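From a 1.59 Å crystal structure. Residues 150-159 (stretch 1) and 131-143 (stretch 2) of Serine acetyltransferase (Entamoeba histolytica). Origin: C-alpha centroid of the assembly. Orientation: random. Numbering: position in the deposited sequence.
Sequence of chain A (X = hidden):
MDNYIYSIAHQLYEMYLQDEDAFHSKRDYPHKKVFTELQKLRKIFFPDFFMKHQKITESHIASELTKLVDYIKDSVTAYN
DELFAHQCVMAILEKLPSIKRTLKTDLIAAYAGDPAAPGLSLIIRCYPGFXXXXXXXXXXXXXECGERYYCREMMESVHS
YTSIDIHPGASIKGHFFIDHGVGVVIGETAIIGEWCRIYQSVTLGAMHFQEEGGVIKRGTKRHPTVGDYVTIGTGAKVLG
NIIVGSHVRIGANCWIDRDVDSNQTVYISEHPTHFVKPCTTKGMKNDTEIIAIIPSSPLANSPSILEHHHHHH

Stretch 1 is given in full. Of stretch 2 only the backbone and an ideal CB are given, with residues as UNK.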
# COMPACT_ATOMS: atom_id res chain seq x y z
N TYR A 150 -16.62 -2.03 -13.28
CA TYR A 150 -15.30 -1.65 -13.75
C TYR A 150 -14.76 -0.38 -13.06
O TYR A 150 -13.57 -0.31 -12.75
CB TYR A 150 -15.22 -1.57 -15.30
CG TYR A 150 -13.94 -0.91 -15.78
CD1 TYR A 150 -12.69 -1.49 -15.55
CD2 TYR A 150 -13.99 0.31 -16.43
CE1 TYR A 150 -11.52 -0.85 -15.97
CE2 TYR A 150 -12.84 0.94 -16.86
CZ TYR A 150 -11.61 0.37 -16.63
OH TYR A 150 -10.48 1.03 -17.06
N CYS A 151 -15.64 0.59 -12.78
CA CYS A 151 -15.21 1.81 -12.06
C CYS A 151 -14.65 1.48 -10.67
O CYS A 151 -13.72 2.13 -10.21
CB CYS A 151 -16.33 2.87 -11.98
SG CYS A 151 -17.83 2.40 -11.03
N ARG A 152 -15.20 0.45 -10.02
CA ARG A 152 -14.61 -0.04 -8.78
C ARG A 152 -13.26 -0.72 -9.00
O ARG A 152 -12.33 -0.50 -8.21
CB ARG A 152 -15.57 -0.96 -8.02
CG ARG A 152 -14.95 -1.54 -6.74
CD ARG A 152 -14.68 -0.49 -5.66
NE ARG A 152 -14.14 -1.10 -4.44
CZ ARG A 152 -14.87 -1.62 -3.45
NH1 ARG A 152 -16.20 -1.62 -3.51
NH2 ARG A 152 -14.27 -2.15 -2.40
N GLU A 153 -13.14 -1.53 -10.06
CA GLU A 153 -11.88 -2.21 -10.38
C GLU A 153 -10.76 -1.21 -10.64
O GLU A 153 -9.64 -1.36 -10.16
CB GLU A 153 -12.05 -3.11 -11.61
CG GLU A 153 -10.82 -3.97 -11.92
CD GLU A 153 -11.14 -5.09 -12.88
OE1 GLU A 153 -11.73 -4.83 -13.95
OE2 GLU A 153 -10.79 -6.25 -12.57
N MET A 154 -11.09 -0.17 -11.40
CA MET A 154 -10.15 0.92 -11.68
C MET A 154 -9.64 1.54 -10.38
O MET A 154 -8.43 1.73 -10.21
CB MET A 154 -10.83 1.98 -12.54
CG MET A 154 -9.88 2.98 -13.15
SD MET A 154 -10.72 4.36 -13.97
CE MET A 154 -12.12 3.52 -14.64
N MET A 155 -10.55 1.84 -9.46
CA MET A 155 -10.14 2.43 -8.18
C MET A 155 -9.38 1.46 -7.27
O MET A 155 -8.58 1.88 -6.42
CB MET A 155 -11.33 3.04 -7.45
CG MET A 155 -11.95 4.23 -8.15
SD MET A 155 -10.78 5.43 -8.76
CE MET A 155 -10.13 6.10 -7.23
N GLU A 156 -9.60 0.15 -7.44
CA GLU A 156 -8.78 -0.84 -6.74
C GLU A 156 -7.33 -0.89 -7.24
O GLU A 156 -6.40 -1.22 -6.48
CB GLU A 156 -9.43 -2.22 -6.77
CG GLU A 156 -10.65 -2.37 -5.85
CD GLU A 156 -10.40 -1.97 -4.41
OE1 GLU A 156 -9.27 -2.13 -3.90
OE2 GLU A 156 -11.37 -1.50 -3.77
N SER A 157 -7.12 -0.53 -8.51
CA SER A 157 -5.76 -0.29 -9.02
C SER A 157 -5.10 0.88 -8.29
O SER A 157 -3.96 0.79 -7.84
CB SER A 157 -5.75 -0.06 -10.53
OG SER A 157 -6.08 -1.24 -11.23
N VAL A 158 -5.84 1.98 -8.16
CA VAL A 158 -5.41 3.13 -7.36
C VAL A 158 -5.13 2.71 -5.90
O VAL A 158 -4.08 3.03 -5.34
CB VAL A 158 -6.46 4.26 -7.40
CG1 VAL A 158 -6.15 5.31 -6.36
CG2 VAL A 158 -6.56 4.87 -8.81
N HIS A 159 -6.05 1.93 -5.33
CA HIS A 159 -5.93 1.39 -3.99
C HIS A 159 -4.60 0.64 -3.78
O HIS A 159 -3.89 0.88 -2.80
CB HIS A 159 -7.16 0.48 -3.76
CG HIS A 159 -7.46 0.17 -2.33
ND1 HIS A 159 -6.95 0.88 -1.26
CD2 HIS A 159 -8.28 -0.77 -1.80
CE1 HIS A 159 -7.42 0.37 -0.14
NE2 HIS A 159 -8.23 -0.63 -0.43
N UNK A 131 -2.11 11.22 -8.11
CA UNK A 131 -2.32 10.07 -9.00
C UNK A 131 -3.71 9.47 -8.80
O UNK A 131 -4.41 9.15 -9.75
CB UNK A 131 -1.25 9.00 -8.76
N UNK A 132 -4.10 9.37 -7.53
CA UNK A 132 -5.40 8.82 -7.16
C UNK A 132 -6.54 9.68 -7.70
O UNK A 132 -7.48 9.16 -8.28
CB UNK A 132 -5.51 8.70 -5.64
N UNK A 133 -6.43 10.99 -7.51
CA UNK A 133 -7.50 11.90 -7.93
C UNK A 133 -7.68 11.94 -9.45
O UNK A 133 -8.82 12.05 -9.90
CB UNK A 133 -7.21 13.31 -7.41
N UNK A 134 -6.59 11.83 -10.20
CA UNK A 134 -6.63 11.72 -11.67
C UNK A 134 -7.54 10.58 -12.11
O UNK A 134 -8.40 10.75 -12.96
CB UNK A 134 -5.22 11.51 -12.23
N UNK A 135 -7.31 9.41 -11.52
CA UNK A 135 -8.08 8.23 -11.88
C UNK A 135 -9.49 8.34 -11.28
O UNK A 135 -10.47 8.07 -11.97
CB UNK A 135 -7.38 6.96 -11.40
N UNK A 136 -9.60 8.80 -10.03
CA UNK A 136 -10.92 8.99 -9.42
C UNK A 136 -11.87 9.85 -10.27
O UNK A 136 -13.06 9.53 -10.40
CB UNK A 136 -10.75 9.63 -8.04
N UNK A 137 -11.36 10.93 -10.84
CA UNK A 137 -12.24 11.86 -11.53
C UNK A 137 -12.85 11.22 -12.78
O UNK A 137 -14.00 11.52 -13.16
CB UNK A 137 -11.47 13.13 -11.91
N UNK A 138 -12.11 10.30 -13.38
CA UNK A 138 -12.64 9.53 -14.51
C UNK A 138 -13.56 8.40 -14.04
O UNK A 138 -14.67 8.26 -14.55
CB UNK A 138 -11.49 8.95 -15.34
N UNK A 139 -13.12 7.63 -13.04
CA UNK A 139 -13.95 6.57 -12.45
C UNK A 139 -15.33 7.07 -12.00
O UNK A 139 -16.34 6.36 -12.15
CB UNK A 139 -13.22 5.95 -11.26
N UNK A 140 -15.38 8.28 -11.45
CA UNK A 140 -16.64 8.88 -11.04
C UNK A 140 -17.62 9.12 -12.20
O UNK A 140 -18.83 8.96 -12.02
CB UNK A 140 -16.36 10.21 -10.33
N UNK A 141 -17.10 9.48 -13.38
CA UNK A 141 -17.98 9.66 -14.56
C UNK A 141 -18.65 8.34 -14.95
O UNK A 141 -19.84 8.31 -15.29
CB UNK A 141 -17.18 10.21 -15.75
N UNK A 142 -17.89 7.25 -14.89
CA UNK A 142 -18.44 5.91 -15.05
C UNK A 142 -19.55 5.63 -14.04
O UNK A 142 -20.63 5.15 -14.42
CB UNK A 142 -17.33 4.87 -14.91
N UNK A 143 -19.30 5.94 -12.77
CA UNK A 143 -20.29 5.72 -11.73
C UNK A 143 -21.55 6.54 -12.04
O UNK A 143 -22.67 6.04 -11.96
CB UNK A 143 -19.72 6.09 -10.36

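Both stretches are helical, their axes nearly antiparallel (167°) and 8.9 Å apart at closest. Stretch 1 offers Cys 151, Met 154, Met 155 and Val 158, so apolar matching is expected; no hydrogen bond crosses the interface.

At position 131 the CB points sideways with nothing of stretch 1 within 5.5 Å, so the contact sets no preference. It is Gln 131, whose amide is hydrogen-bonded elsewhere in the structure.

Position 132 points sideways, yet its ideal CB already lies 3.5 Å from Val 158 CG1. A small residue suits it best. It is Ala 132, its CB packed on that methyl.

Positions 133 (away) and 134 (sideways) meet nothing and tolerate many side chains; they are Val 133 and Ile 134.

Position 135 points toward stretch 1. Its ideal CB is tight against Val 158 CG2 and lies 4.6 Å from Met 155 SD and 5.0 Å from Met 154 SD, which favours a compact apolar residue, Ala or Val. Val 135, with chi1 t, places CG1 3.5 Å from Met 154 CG and 4.0 Å from Met 155 SD.

At 136 the CB is sideways, 3.7 Å from Met 155 CE. A larger residue fits if it turns outward. Tyr 136 does so: its CB touches Met 155, but the ring leads away.

Position 137 points away and is unconstrained here; it is Arg 137, its guanidinium bound elsewhere.

Position 138 is sideways, its ideal CB 4.9 Å from Met 154 SD, so aliphatic residues suit. Ile 138 reaches that sulfur with CG2 at 4.4 Å.

Position 139 faces inward where the backbones are closest, its CA 4.9 Å from Cys 151 CA. The ideal CB is 3.5 Å from Met 155 SD and 4.0 Å from both Cys 151 O and Met 154 SD, leaving room for little beyond Gly, Ala or perhaps Ser. It is Ala 139, which helps line the holes holding Met 154 and Met 155.

Positions 140 (away) and 141 (sideways) have nothing of stretch 1 within 5.5 Å of the ideal CB, so many side chains would do; they are His 140 and Val 141.

Position 142 points toward stretch 1, its ideal CB 3.7 Å from Cys 151 CB, with Met 154 CE and the Tyr 150 ring beyond. A longer apolar side chain, Leu or Met, could reach both. Leu 142 CD1 lies 3.5 Å from Met 154 CE and 3.6 Å from Tyr 150 CD2.

Position 143 is sideways, its ideal CB 4.2 Å from Cys 151 SG; apolar or aromatic residues suit. Tyr 143 presents its ring edge to that sulfur.

Stretch 2 (131-143) QAVIVYRIAHVLY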
# COMPACT_ATOMS: atom_id res chain seq x y z
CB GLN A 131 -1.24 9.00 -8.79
CG GLN A 131 0.19 9.54 -8.74
CD GLN A 131 0.53 10.41 -9.95
OE1 GLN A 131 0.32 10.00 -11.09
NE2 GLN A 131 1.06 11.60 -9.70
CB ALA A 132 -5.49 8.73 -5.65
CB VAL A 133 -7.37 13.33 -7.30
CG1 VAL A 133 -7.49 13.27 -5.79
CG2 VAL A 133 -6.11 14.02 -7.72
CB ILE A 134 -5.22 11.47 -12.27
CG1 ILE A 134 -4.33 12.70 -12.17
CG2 ILE A 134 -5.32 11.04 -13.72
CD1 ILE A 134 -2.89 12.46 -12.64
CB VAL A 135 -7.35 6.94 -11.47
CG1 VAL A 135 -8.18 5.73 -11.80
CG2 VAL A 135 -5.96 6.86 -12.14
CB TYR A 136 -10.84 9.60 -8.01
CG TYR A 136 -12.13 10.32 -7.67
CD1 TYR A 136 -13.27 9.61 -7.27
CD2 TYR A 136 -12.24 11.71 -7.83
CE1 TYR A 136 -14.48 10.28 -7.01
CE2 TYR A 136 -13.44 12.37 -7.59
CZ TYR A 136 -14.55 11.65 -7.18
OH TYR A 136 -15.73 12.32 -6.94
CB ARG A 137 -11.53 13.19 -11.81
CG ARG A 137 -11.26 13.95 -10.51
CD ARG A 137 -11.20 15.47 -10.69
NE ARG A 137 -10.80 16.14 -9.46
CZ ARG A 137 -11.63 16.42 -8.45
NH1 ARG A 137 -12.92 16.09 -8.53
NH2 ARG A 137 -11.17 17.04 -7.37
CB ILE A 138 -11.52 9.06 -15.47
CG1 ILE A 138 -11.08 10.22 -16.39
CG2 ILE A 138 -11.98 7.86 -16.30
CD1 ILE A 138 -10.21 11.28 -15.72
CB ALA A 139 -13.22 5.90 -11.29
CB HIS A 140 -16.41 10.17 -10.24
CG HIS A 140 -17.67 10.75 -9.67
ND1 HIS A 140 -18.44 10.09 -8.74
CD2 HIS A 140 -18.31 11.92 -9.92
CE1 HIS A 140 -19.49 10.83 -8.43
NE2 HIS A 140 -19.43 11.95 -9.13
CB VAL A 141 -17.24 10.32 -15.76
CG1 VAL A 141 -18.20 10.54 -16.92
CG2 VAL A 141 -16.66 11.66 -15.34
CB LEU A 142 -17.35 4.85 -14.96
CG LEU A 142 -16.48 4.65 -16.20
CD1 LEU A 142 -15.42 3.61 -15.92
CD2 LEU A 142 -17.33 4.24 -17.38
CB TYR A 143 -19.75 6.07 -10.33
CG TYR A 143 -20.68 5.64 -9.21
CD1 TYR A 143 -20.57 4.38 -8.62
CD2 TYR A 143 -21.70 6.49 -8.78
CE1 TYR A 143 -21.44 3.98 -7.60
CE2 TYR A 143 -22.58 6.10 -7.78
CZ TYR A 143 -22.44 4.85 -7.19
OH TYR A 143 -23.32 4.48 -6.20
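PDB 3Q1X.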